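Local coordinates for phospholipase A1 (Streptomyces albidoflavus, PDB 4HYQ), which hydrolyses the fatty acyl ester at the sn-1 position of glycerophospholipids, as a GDSL-type lipase of the SGNH hydrolase clan, at residues 142-147 against 167-172; 191-196 against 226-231; 60-65 against 122-127; 56-61 against 78-83; 71-76 against 130-135. All coordinates share one frame; numbering follows the deposited sequence.

Contact 1. Residues 142-147 against 167-172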
# COMPACT_ATOMS: atom_id res chain seq x y z
N TYR A 142 -0.87 5.05 1.10
CA TYR A 142 -1.04 4.19 2.28
C TYR A 142 -1.89 4.89 3.32
O TYR A 142 -2.04 6.11 3.30
CB TYR A 142 0.32 3.86 2.88
CG TYR A 142 1.22 3.08 1.95
CD1 TYR A 142 2.19 3.71 1.18
CD2 TYR A 142 1.12 1.69 1.86
CE1 TYR A 142 3.04 3.00 0.35
CE2 TYR A 142 1.96 0.95 1.02
CZ TYR A 142 2.93 1.61 0.28
OH TYR A 142 3.81 0.90 -0.49
N PRO A 143 -2.47 4.12 4.25
CA PRO A 143 -3.29 4.77 5.27
C PRO A 143 -2.40 5.27 6.40
O PRO A 143 -1.22 4.89 6.49
CB PRO A 143 -4.19 3.64 5.75
CG PRO A 143 -3.26 2.43 5.68
CD PRO A 143 -2.57 2.64 4.34
N ARG A 144 -2.95 6.15 7.23
CA ARG A 144 -2.25 6.60 8.42
C ARG A 144 -2.58 5.41 9.32
O ARG A 144 -3.66 4.84 9.19
CB ARG A 144 -2.89 7.85 9.00
CG ARG A 144 -2.37 9.14 8.42
CD ARG A 144 -3.10 10.29 9.09
NE ARG A 144 -2.44 11.56 8.84
CZ ARG A 144 -2.90 12.74 9.25
NH1 ARG A 144 -4.04 12.80 9.94
NH2 ARG A 144 -2.23 13.85 8.98
N PHE A 145 -1.69 5.02 10.22
CA PHE A 145 -1.96 3.85 11.04
C PHE A 145 -2.79 4.10 12.29
O PHE A 145 -3.56 3.24 12.71
CB PHE A 145 -0.65 3.17 11.47
CG PHE A 145 0.09 2.48 10.35
CD1 PHE A 145 -0.52 2.21 9.13
CD2 PHE A 145 1.41 2.07 10.55
CE1 PHE A 145 0.17 1.53 8.12
CE2 PHE A 145 2.11 1.39 9.55
CZ PHE A 145 1.49 1.12 8.33
N TYR A 146 -2.65 5.30 12.86
CA TYR A 146 -3.33 5.60 14.11
C TYR A 146 -4.24 6.81 14.21
O TYR A 146 -4.08 7.80 13.51
CB TYR A 146 -2.30 5.77 15.23
CG TYR A 146 -1.54 4.53 15.57
CD1 TYR A 146 -0.26 4.30 15.05
CD2 TYR A 146 -2.08 3.59 16.43
CE1 TYR A 146 0.45 3.16 15.39
CE2 TYR A 146 -1.37 2.44 16.77
CZ TYR A 146 -0.12 2.24 16.25
OH TYR A 146 0.58 1.11 16.62
N LYS A 147 -5.18 6.69 15.14
CA LYS A 147 -6.08 7.77 15.49
C LYS A 147 -5.47 8.16 16.83
O LYS A 147 -5.23 7.30 17.68
CB LYS A 147 -7.51 7.26 15.71
CG LYS A 147 -8.50 8.38 15.97
CD LYS A 147 -8.61 9.29 14.75
CE LYS A 147 -9.50 10.50 15.01
NZ LYS A 147 -9.53 11.41 13.84
N ALA A 167 5.35 9.91 9.44
CA ALA A 167 6.11 9.20 8.41
C ALA A 167 5.17 8.83 7.26
O ALA A 167 5.55 8.94 6.08
CB ALA A 167 6.75 7.95 9.00
N ALA A 168 3.96 8.37 7.58
CA ALA A 168 3.01 8.02 6.53
C ALA A 168 2.69 9.26 5.70
O ALA A 168 2.64 9.20 4.47
CB ALA A 168 1.73 7.44 7.13
N ASP A 169 2.47 10.38 6.38
CA ASP A 169 2.16 11.63 5.68
C ASP A 169 3.25 11.99 4.68
O ASP A 169 2.96 12.35 3.53
CB ASP A 169 1.98 12.78 6.68
CG ASP A 169 0.69 12.67 7.47
OD1 ASP A 169 -0.18 11.87 7.10
OD2 ASP A 169 0.55 13.42 8.46
N LEU A 170 4.51 11.89 5.11
CA LEU A 170 5.64 12.21 4.24
C LEU A 170 5.72 11.24 3.07
O LEU A 170 5.97 11.64 1.93
CB LEU A 170 6.95 12.17 5.04
CG LEU A 170 8.23 12.47 4.26
CD1 LEU A 170 8.25 13.95 3.87
CD2 LEU A 170 9.46 12.13 5.10
N LEU A 171 5.51 9.95 3.34
CA LEU A 171 5.55 8.95 2.29
C LEU A 171 4.45 9.23 1.26
O LEU A 171 4.71 9.23 0.06
CB LEU A 171 5.36 7.53 2.88
CG LEU A 171 5.26 6.34 1.92
CD1 LEU A 171 6.54 6.23 1.09
CD2 LEU A 171 5.06 5.05 2.76
N ASN A 172 3.24 9.50 1.73
CA ASN A 172 2.13 9.78 0.83
C ASN A 172 2.35 11.07 0.05
O ASN A 172 1.92 11.19 -1.10
CB ASN A 172 0.81 9.85 1.60
CG ASN A 172 0.32 8.48 2.03
OD1 ASN A 172 0.58 7.48 1.34
ND2 ASN A 172 -0.40 8.42 3.14
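Asn172 on helix 158-181 clasps the backbone of Tyr142 with both halves of its carboxamide. Tyr142 N donates to Asn172 OD1 over 2.8 Å in a nearly straight bond (174°). Asn172 ND2 answers with a more bent bond to Tyr142 O, also 2.8 Å, the acceptor lying 20° out of the amide plane. Together they fix the amide's rotation and tie down the chain where it leaves strand 136-140. The ionic part lies nearer solvent. Arg144, extended from CG to NE, grips Asp169 side-on: NE meets the syn lone pair of OD1 at 2.9 Å, with OD1 in the guanidinium plane. NH2 reaches OD2 at 2.9 Å from a tilted approach, the two flat groups being twisted by 39°. Apolar contact comes from Leu171, whose CD2 approaches Tyr142 CD1 obliquely at 3.5 Å. The far end of that ring is polar, OH bonding to Asp10 and to Gly82 N. Ala168 CB lies 4.0 Å from Pro143 O, a buried carbonyl with no hydrogen-bond partner in the model. An uncharged, buried clamp thus fixes the N-H and C=O of Tyr142, one on each flanking peptide, while the outer salt bridge, more open to water, is probably weakened by screening.

Contact 2. Residues 191-196 against 226-231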
# COMPACT_ATOMS: atom_id res chain seq x y z
N ALA A 191 -7.13 9.59 3.34
CA ALA A 191 -8.40 10.29 3.49
C ALA A 191 -9.53 9.28 3.67
O ALA A 191 -10.37 9.42 4.56
CB ALA A 191 -8.66 11.17 2.26
N ALA A 192 -9.54 8.24 2.84
CA ALA A 192 -10.58 7.22 2.91
C ALA A 192 -10.58 6.48 4.25
O ALA A 192 -11.64 6.04 4.71
CB ALA A 192 -10.41 6.21 1.76
N PHE A 193 -9.41 6.32 4.86
CA PHE A 193 -9.31 5.61 6.13
C PHE A 193 -9.45 6.49 7.37
O PHE A 193 -9.36 6.01 8.50
CB PHE A 193 -7.97 4.84 6.21
CG PHE A 193 -8.03 3.46 5.61
CD1 PHE A 193 -8.25 3.29 4.25
CD2 PHE A 193 -7.87 2.33 6.41
CE1 PHE A 193 -8.33 2.00 3.69
CE2 PHE A 193 -7.95 1.04 5.87
CZ PHE A 193 -8.17 0.88 4.51
N THR A 194 -9.71 7.78 7.17
CA THR A 194 -9.86 8.68 8.30
C THR A 194 -11.07 8.23 9.12
O THR A 194 -12.17 8.09 8.59
CB THR A 194 -10.04 10.14 7.82
OG1 THR A 194 -8.83 10.56 7.17
CG2 THR A 194 -10.33 11.06 9.01
N GLY A 195 -10.85 7.99 10.41
CA GLY A 195 -11.91 7.52 11.28
C GLY A 195 -11.97 6.01 11.33
O GLY A 195 -12.85 5.42 11.96
N HIS A 196 -11.01 5.36 10.67
CA HIS A 196 -10.94 3.91 10.61
C HIS A 196 -9.52 3.39 10.87
O HIS A 196 -9.16 2.30 10.44
CB HIS A 196 -11.40 3.41 9.23
CG HIS A 196 -12.83 3.72 8.93
ND1 HIS A 196 -13.88 3.11 9.60
CD2 HIS A 196 -13.40 4.58 8.05
CE1 HIS A 196 -15.03 3.58 9.14
NE2 HIS A 196 -14.76 4.47 8.20
N GLY A 226 -14.23 -1.37 1.65
CA GLY A 226 -14.81 -0.08 1.98
C GLY A 226 -13.89 1.10 1.81
O GLY A 226 -14.34 2.25 1.67
N GLY A 227 -12.58 0.83 1.83
CA GLY A 227 -11.60 1.89 1.69
C GLY A 227 -10.85 1.85 0.37
O GLY A 227 -10.96 2.78 -0.43
N TYR A 228 -10.10 0.79 0.12
CA TYR A 228 -9.35 0.73 -1.13
C TYR A 228 -10.20 0.65 -2.39
O TYR A 228 -9.95 1.37 -3.35
CB TYR A 228 -8.36 -0.45 -1.14
CG TYR A 228 -7.07 -0.17 -0.42
CD1 TYR A 228 -7.00 -0.22 0.98
CD2 TYR A 228 -5.93 0.22 -1.12
CE1 TYR A 228 -5.83 0.10 1.65
CE2 TYR A 228 -4.75 0.54 -0.46
CZ TYR A 228 -4.72 0.48 0.93
OH TYR A 228 -3.57 0.79 1.60
N LEU A 229 -11.21 -0.22 -2.38
CA LEU A 229 -12.02 -0.37 -3.59
C LEU A 229 -12.70 0.92 -4.06
O LEU A 229 -12.63 1.27 -5.24
CB LEU A 229 -13.04 -1.49 -3.40
CG LEU A 229 -13.92 -1.74 -4.63
CD1 LEU A 229 -13.07 -2.12 -5.84
CD2 LEU A 229 -14.93 -2.83 -4.30
N PRO A 230 -13.35 1.66 -3.14
CA PRO A 230 -14.00 2.90 -3.58
C PRO A 230 -13.00 3.91 -4.14
O PRO A 230 -13.30 4.64 -5.08
CB PRO A 230 -14.70 3.40 -2.31
CG PRO A 230 -15.02 2.11 -1.58
CD PRO A 230 -13.72 1.34 -1.75
N VAL A 231 -11.79 3.93 -3.57
CA VAL A 231 -10.76 4.84 -4.05
C VAL A 231 -10.38 4.44 -5.49
O VAL A 231 -10.31 5.30 -6.37
CB VAL A 231 -9.52 4.83 -3.12
CG1 VAL A 231 -8.34 5.56 -3.75
CG2 VAL A 231 -9.90 5.49 -1.78
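The C-terminal helix 221-235 of this three-layered hydrolase lays Gly227, Tyr228 and Val231 against Ala192 and Phe193, where helix 189-192 runs out. The Phe193 ring does most of the reaching: its CE1 lies 3.7 Å from Tyr228 CE1, and CZ stands almost as near. Ring centroids are 5.7 Å apart with planes at 74°, an oblique meeting of two side chains that cross at about a right angle. Gly227 has no side chain, and Phe193 CE1 therefore closes to 3.8 Å from Gly227 CA. In the fold, the contact joins the segment following the edge strand 185-187 to the last helix of the chain. That helix widens into a pi-type turn at 226-228 and is kinked at Pro230, whose nitrogen makes no bond to the preceding turn. One turn on from Gly227, Val231 CG2 touches Ala192 CB at 3.6 Å; this methyl is anti to the carbonyl carbon of Val231. Beyond Phe193 the chain reverses in a type II beta turn, with His196 N bonded to Phe193 O at 2.8 Å and Gly195 inside the bend. Trp204 meets Phe193 edge-to-face, and Pro143 packs on both Phe193 and Tyr228.

Contact 3. Residues 60-65 against 122-127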
# COMPACT_ATOMS: atom_id res chain seq x y z
N ASP A 60 11.52 -5.18 -7.11
CA ASP A 60 10.74 -6.39 -7.37
C ASP A 60 9.65 -6.11 -8.40
O ASP A 60 9.32 -6.97 -9.21
CB ASP A 60 10.03 -6.93 -6.11
CG ASP A 60 10.99 -7.43 -5.05
OD1 ASP A 60 12.11 -7.89 -5.39
OD2 ASP A 60 10.61 -7.39 -3.87
N VAL A 61 9.07 -4.91 -8.36
CA VAL A 61 8.02 -4.59 -9.32
C VAL A 61 8.66 -4.60 -10.71
O VAL A 61 8.11 -5.20 -11.64
CB VAL A 61 7.39 -3.20 -9.03
CG1 VAL A 61 6.39 -2.84 -10.12
CG2 VAL A 61 6.68 -3.24 -7.68
N LEU A 62 9.83 -3.99 -10.83
CA LEU A 62 10.54 -3.94 -12.11
C LEU A 62 10.97 -5.32 -12.60
O LEU A 62 10.86 -5.63 -13.79
CB LEU A 62 11.77 -3.05 -11.99
CG LEU A 62 11.55 -1.55 -11.80
CD1 LEU A 62 12.84 -0.89 -11.35
CD2 LEU A 62 11.05 -0.94 -13.11
N ASN A 63 11.46 -6.15 -11.68
CA ASN A 63 11.94 -7.49 -12.03
C ASN A 63 10.89 -8.58 -12.20
O ASN A 63 10.98 -9.40 -13.11
CB ASN A 63 12.96 -7.97 -10.98
CG ASN A 63 14.29 -7.27 -11.06
OD1 ASN A 63 14.84 -7.06 -12.14
ND2 ASN A 63 14.85 -6.93 -9.90
N LYS A 64 9.91 -8.61 -11.31
CA LYS A 64 8.90 -9.67 -11.32
C LYS A 64 7.49 -9.36 -11.74
O LYS A 64 6.71 -10.28 -12.00
CB LYS A 64 8.78 -10.28 -9.93
CG LYS A 64 10.05 -10.86 -9.37
CD LYS A 64 9.71 -11.91 -8.34
CE LYS A 64 8.98 -13.08 -9.00
NZ LYS A 64 8.65 -14.14 -8.04
N GLN A 65 7.14 -8.09 -11.78
CA GLN A 65 5.77 -7.75 -12.05
C GLN A 65 5.40 -7.08 -13.36
O GLN A 65 4.22 -6.96 -13.67
CB GLN A 65 5.26 -6.88 -10.89
CG GLN A 65 5.46 -7.53 -9.51
CD GLN A 65 4.82 -6.72 -8.40
OE1 GLN A 65 3.94 -5.89 -8.64
NE2 GLN A 65 5.24 -6.97 -7.16
N ASP A 122 10.34 7.08 -9.53
CA ASP A 122 10.38 7.55 -10.92
C ASP A 122 10.76 6.41 -11.86
O ASP A 122 10.18 6.27 -12.94
CB ASP A 122 11.40 8.69 -11.11
CG ASP A 122 10.82 10.05 -10.79
OD1 ASP A 122 9.60 10.25 -10.97
OD2 ASP A 122 11.60 10.94 -10.38
N SER A 123 11.73 5.60 -11.45
CA SER A 123 12.17 4.46 -12.24
C SER A 123 11.03 3.46 -12.48
O SER A 123 10.82 2.98 -13.59
CB SER A 123 13.35 3.77 -11.53
OG SER A 123 13.77 2.62 -12.23
N VAL A 124 10.28 3.15 -11.43
CA VAL A 124 9.16 2.22 -11.58
C VAL A 124 8.06 2.85 -12.43
O VAL A 124 7.55 2.22 -13.36
CB VAL A 124 8.55 1.82 -10.20
CG1 VAL A 124 7.30 0.98 -10.40
CG2 VAL A 124 9.57 1.04 -9.40
N TYR A 125 7.70 4.09 -12.12
CA TYR A 125 6.61 4.76 -12.84
C TYR A 125 6.94 4.91 -14.33
O TYR A 125 6.09 4.71 -15.18
CB TYR A 125 6.31 6.13 -12.22
CG TYR A 125 5.72 6.13 -10.81
CD1 TYR A 125 5.71 4.98 -10.02
CD2 TYR A 125 5.23 7.32 -10.25
CE1 TYR A 125 5.22 5.02 -8.68
CE2 TYR A 125 4.74 7.36 -8.94
CZ TYR A 125 4.75 6.22 -8.16
OH TYR A 125 4.35 6.32 -6.85
N SER A 126 8.18 5.27 -14.64
CA SER A 126 8.56 5.42 -16.04
C SER A 126 8.53 4.11 -16.81
O SER A 126 8.09 4.08 -17.96
CB SER A 126 9.94 6.05 -16.14
OG SER A 126 9.87 7.42 -15.78
N GLN A 127 8.98 3.03 -16.19
CA GLN A 127 8.98 1.73 -16.85
C GLN A 127 7.57 1.19 -17.05
O GLN A 127 7.30 0.50 -18.02
CB GLN A 127 9.83 0.71 -16.08
CG GLN A 127 11.32 0.98 -16.13
CD GLN A 127 11.87 0.98 -17.56
OE1 GLN A 127 11.55 0.11 -18.38
NE2 GLN A 127 12.71 1.97 -17.86
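Asp122 O is gripped twice by Ser126, one helical turn on in the helix that carries Ser123, Val124 and Gln127 to Val61 and Leu62. Ser126 N bonds to it at 2.8 Å and Ser126 OG adds a second bond of 3.1 Å, the two donors arriving from opposite faces of the carbonyl plane. The hydroxyl thereby folds back on its own helix. On the same helix, the Asp122 carboxylate is engaged by Arg178 and His182.

Across the contact no hydrogen bond forms, and aliphatic branches do the work. Leu62, with CG anti to its carbonyl carbon (chi1 -69°), spreads its methyls over the other helix. CD2 settles against the aliphatic part of Gln127, 3.6 Å from CG and equally close to CB; the glutamine chain is bent at chi2 and crosses the leucine at about a right angle. The other branch, Leu62 CD1, reaches Ser123 OG at 3.7 Å. Between these two, Leu62 CG faces Val124 CG2 at 4.0 Å. Helices 58-65 and 117-131 lie on one face of the parallel sheet, the first leading toward strand 73-79 and the second toward strand 136-140, as in an alpha/beta fold built of beta-alpha-beta crossovers. Their short segments run 35° apart, with axes 10.0 Å from each other at closest approach. On the deeper side, Val61 CG1 touches Val124 CG1 at 3.9 Å; in both valines this methyl is anti to the backbone nitrogen. Tyr125, one residue further, turns from helix 58-65 to pack on Ile175 and Arg178 of helix 158-181.

Contact 4. Residues 56-61 against 78-83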
# COMPACT_ATOMS: atom_id res chain seq x y z
N ALA A 56 6.99 -6.79 -1.42
CA ALA A 56 7.62 -6.24 -2.63
C ALA A 56 8.26 -4.87 -2.45
O ALA A 56 7.72 -4.02 -1.75
CB ALA A 56 6.59 -6.15 -3.76
N VAL A 57 9.42 -4.69 -3.08
CA VAL A 57 10.10 -3.39 -3.06
C VAL A 57 10.09 -2.93 -4.52
O VAL A 57 9.71 -3.70 -5.41
CB VAL A 57 11.55 -3.46 -2.54
CG1 VAL A 57 11.51 -3.74 -1.03
CG2 VAL A 57 12.35 -4.50 -3.29
N THR A 58 10.50 -1.70 -4.77
CA THR A 58 10.45 -1.20 -6.14
C THR A 58 11.20 -2.07 -7.14
O THR A 58 10.72 -2.28 -8.25
CB THR A 58 10.97 0.25 -6.25
OG1 THR A 58 12.30 0.33 -5.73
CG2 THR A 58 10.05 1.21 -5.48
N SER A 59 12.37 -2.59 -6.77
CA SER A 59 13.11 -3.41 -7.72
C SER A 59 12.35 -4.70 -8.04
O SER A 59 12.51 -5.25 -9.13
CB SER A 59 14.53 -3.72 -7.21
OG SER A 59 14.53 -4.52 -6.04
N ASP A 60 11.52 -5.18 -7.11
CA ASP A 60 10.74 -6.39 -7.37
C ASP A 60 9.65 -6.11 -8.40
O ASP A 60 9.32 -6.97 -9.21
CB ASP A 60 10.03 -6.93 -6.11
CG ASP A 60 10.99 -7.43 -5.05
OD1 ASP A 60 12.11 -7.89 -5.39
OD2 ASP A 60 10.61 -7.39 -3.87
N VAL A 61 9.07 -4.91 -8.36
CA VAL A 61 8.02 -4.59 -9.32
C VAL A 61 8.66 -4.60 -10.71
O VAL A 61 8.11 -5.20 -11.64
CB VAL A 61 7.39 -3.20 -9.03
CG1 VAL A 61 6.39 -2.84 -10.12
CG2 VAL A 61 6.68 -3.24 -7.68
N LEU A 78 -1.33 0.36 -8.46
CA LEU A 78 -0.05 0.13 -7.81
C LEU A 78 0.08 0.70 -6.41
O LEU A 78 -0.35 1.82 -6.16
CB LEU A 78 1.08 0.75 -8.65
CG LEU A 78 2.51 0.85 -8.11
CD1 LEU A 78 3.15 -0.54 -8.10
CD2 LEU A 78 3.35 1.77 -8.99
N THR A 79 0.64 -0.10 -5.49
CA THR A 79 1.01 0.42 -4.17
C THR A 79 2.45 -0.06 -4.02
O THR A 79 2.73 -1.25 -4.16
CB THR A 79 0.17 -0.09 -2.95
OG1 THR A 79 0.13 -1.53 -2.92
CG2 THR A 79 -1.23 0.48 -3.01
N ILE A 80 3.36 0.86 -3.76
CA ILE A 80 4.77 0.47 -3.62
C ILE A 80 5.60 1.59 -2.98
O ILE A 80 5.23 2.78 -3.06
CB ILE A 80 5.35 0.06 -5.01
CG1 ILE A 80 6.63 -0.76 -4.82
CG2 ILE A 80 5.67 1.31 -5.86
CD1 ILE A 80 6.36 -2.16 -4.27
N GLY A 81 6.68 1.21 -2.30
CA GLY A 81 7.54 2.19 -1.67
C GLY A 81 7.69 2.03 -0.16
O GLY A 81 8.75 2.32 0.39
N GLY A 82 6.62 1.59 0.50
CA GLY A 82 6.68 1.41 1.94
C GLY A 82 7.82 0.49 2.38
O GLY A 82 8.53 0.79 3.34
N ASN A 83 8.00 -0.64 1.70
CA ASN A 83 9.07 -1.56 2.08
C ASN A 83 10.46 -1.07 1.68
O ASN A 83 11.45 -1.44 2.32
CB ASN A 83 8.80 -2.96 1.50
CG ASN A 83 7.57 -3.61 2.11
OD1 ASN A 83 7.43 -3.69 3.34
ND2 ASN A 83 6.67 -4.08 1.27
O HOH W 1 6.63 -1.39 -0.94
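The backbones of Val57, at the N-cap position of helix 58-65, and Asn83, in the loop beyond strand 73-79, come to 5.6 Å between their CA atoms. The carboxamide of Asn83 bonds to the chain just before the helix. With CG anti to its carbonyl carbon (chi1 -66°), ND2 donates to Ala56 O over 3.2 Å, the bond being close to straight (164°). The acceptor lies near the amide plane, but ND2 itself stands 36° above the carbonyl plane of Ala56. A water takes the same carbonyl as acceptor at 3.0 Å, measured to Ala56 O. It accepts in turn from Gly81 N at 2.9 Å and from Asn83 N at 3.1 Å, joining the two loops through three bonds. Beside these bonds lies hydrocarbon: Ile80 CD1 approaches Ala56 O to 3.4 Å and Val61 CG2 to 3.6 Å, the isoleucine and Val61 sliding past each other in opposite directions. Val57 CG1 packs on Asn83 CB, while Val57 N bonds to the Asp60 carboxylate from above its plane. Thr58 presents CG2 to Ile80 CG1 and bonds through OG1 to Asp84. A pentaethylene glycol molecule, probably from the crystallisation liquor, lies about 4 Å from the Asn83 side chain, consistent with a pocket here. The run Gly81-Gly82-Asn83-Asp84 matches the third conserved block of SGNH hydrolases, whose asparagine contributes to the oxyanion hole in characterised relatives; the bond to Ala56 O would set the rotation of its counterpart here.

Contact 5. Residues 71-76 against 130-135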
# COMPACT_ATOMS: atom_id res chain seq x y z
N SER A 71 0.65 -3.16 -24.75
CA SER A 71 -0.12 -2.14 -25.44
C SER A 71 -1.63 -2.27 -25.28
O SER A 71 -2.37 -1.32 -25.53
CB SER A 71 0.25 -2.12 -26.92
OG SER A 71 -0.13 -3.32 -27.56
N SER A 72 -2.11 -3.44 -24.85
CA SER A 72 -3.54 -3.62 -24.68
C SER A 72 -3.99 -3.35 -23.24
O SER A 72 -5.18 -3.42 -22.93
CB SER A 72 -3.97 -5.03 -25.09
OG SER A 72 -3.40 -6.00 -24.23
N THR A 73 -3.05 -3.04 -22.36
CA THR A 73 -3.39 -2.76 -20.97
C THR A 73 -4.10 -1.40 -20.91
O THR A 73 -3.61 -0.42 -21.46
CB THR A 73 -2.14 -2.68 -20.10
OG1 THR A 73 -1.39 -3.90 -20.22
CG2 THR A 73 -2.52 -2.45 -18.63
N SER A 74 -5.26 -1.35 -20.26
CA SER A 74 -5.99 -0.10 -20.14
C SER A 74 -6.02 0.45 -18.71
O SER A 74 -6.32 1.62 -18.51
CB SER A 74 -7.43 -0.27 -20.64
OG SER A 74 -8.17 -1.16 -19.83
N LEU A 75 -5.71 -0.39 -17.73
CA LEU A 75 -5.73 0.04 -16.33
C LEU A 75 -4.61 -0.64 -15.55
O LEU A 75 -4.38 -1.84 -15.71
CB LEU A 75 -7.08 -0.31 -15.68
CG LEU A 75 -7.25 0.05 -14.18
CD1 LEU A 75 -7.16 1.56 -14.00
CD2 LEU A 75 -8.59 -0.47 -13.65
N VAL A 76 -3.92 0.15 -14.74
CA VAL A 76 -2.86 -0.37 -13.89
C VAL A 76 -3.05 0.24 -12.49
O VAL A 76 -3.28 1.44 -12.37
CB VAL A 76 -1.44 0.04 -14.38
CG1 VAL A 76 -0.37 -0.42 -13.36
CG2 VAL A 76 -1.14 -0.59 -15.74
N ALA A 130 6.32 2.89 -20.06
CA ALA A 130 7.00 2.43 -21.27
C ALA A 130 6.40 1.13 -21.78
O ALA A 130 6.26 0.93 -22.99
CB ALA A 130 8.47 2.25 -21.00
N LYS A 131 6.02 0.24 -20.87
CA LYS A 131 5.46 -1.05 -21.27
C LYS A 131 3.95 -1.03 -21.54
O LYS A 131 3.44 -1.86 -22.30
CB LYS A 131 5.79 -2.09 -20.19
CG LYS A 131 5.98 -3.49 -20.74
CD LYS A 131 6.74 -4.35 -19.75
CE LYS A 131 6.91 -5.77 -20.28
NZ LYS A 131 5.62 -6.45 -20.46
N ALA A 132 3.24 -0.09 -20.93
CA ALA A 132 1.80 0.04 -21.10
C ALA A 132 1.51 1.51 -21.43
O ALA A 132 0.98 2.26 -20.60
CB ALA A 132 1.08 -0.37 -19.84
N PRO A 133 1.84 1.94 -22.65
CA PRO A 133 1.63 3.33 -23.09
C PRO A 133 0.24 3.92 -22.93
O PRO A 133 0.09 5.11 -22.62
CB PRO A 133 2.04 3.29 -24.57
CG PRO A 133 2.91 2.10 -24.70
CD PRO A 133 2.27 1.10 -23.78
N SER A 134 -0.79 3.11 -23.14
CA SER A 134 -2.15 3.62 -23.09
C SER A 134 -2.92 3.46 -21.79
O SER A 134 -4.03 3.96 -21.67
CB SER A 134 -2.96 2.97 -24.21
OG SER A 134 -2.30 3.16 -25.45
N ALA A 135 -2.34 2.79 -20.81
CA ALA A 135 -3.09 2.56 -19.58
C ALA A 135 -3.27 3.74 -18.65
O ALA A 135 -2.40 4.60 -18.53
CB ALA A 135 -2.45 1.41 -18.79
O HOH W 2 -0.95 1.12 -26.28
O HOH W 3 -1.13 0.17 -22.57
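Ala135 sits against Thr73, Ser74 and Val76 where helix 117-131 turns into strand 136-140, which lies beside strand 73-79 in the parallel sheet of this alpha/beta fold. Its methyl is the centre of the first shell. Ala135 CB lies 3.4 Å from Thr73 O, and on the apolar side 3.9 Å from Val76 CG2; Thr73 CG2, anti to the backbone nitrogen, touches the same methyl. Ala135 CA makes a CH...O contact with Ser74 O at 3.5 Å, bent to 130° at the hydrogen. Nearer the helix end, Ala132 CB meets Thr73 CB.

No direct hydrogen bond crosses between the two segments, and water fills that role at the start of the strand. One molecule donates to Thr73 O at 2.8 Å and accepts from Ser134 N at 3.0 Å. A second, further out, donates to Ser71 O at 2.9 Å and lies 2.6 Å from Ser134 OG. One thus ties the first residue of strand 73-79, the other the loop before it, to the type I turn that runs from Ala132 to Ala135.

The next shell holds these pieces in place. Thr73 OG1 bonds to Asn70 N, and Ser74 OG to Ala2 O at the chain's start; Ser74 also exchanges a backbone bond with Asn136, continuing the sheet. Lys131 folds its amine onto the loop leading to the strand, where NZ bonds to the carbonyl oxygens of Met66, Gly67 and Leu69. Across the turn, a single nitrogen, Arg129 NH1, bonds to both Ala132 O and Ala135 O.

In the fold
Contacts 2 and 4 are buried, contacts 1, 3 and 5 only partly, and contact 5 lies furthest from the chain's centre. Contacts 3 and 4 share helix 58-65 through Asp60 and Val61, and Val124 CG2 of contact 3 touches Thr58 CB of contact 4. Contacts 3 and 5 both draw on helix 117-131, contacts 4 and 5 on strand 73-79. Chemistry differs with place: one side-chain amide bond and a bridging water near the probable active site in contact 4, amide clamp and salt bridge in contact 1, aromatic rings and methyls in 2, aliphatic branches in 3, and water bridges in 5. Contact 1 touches both contact 2 and contact 4.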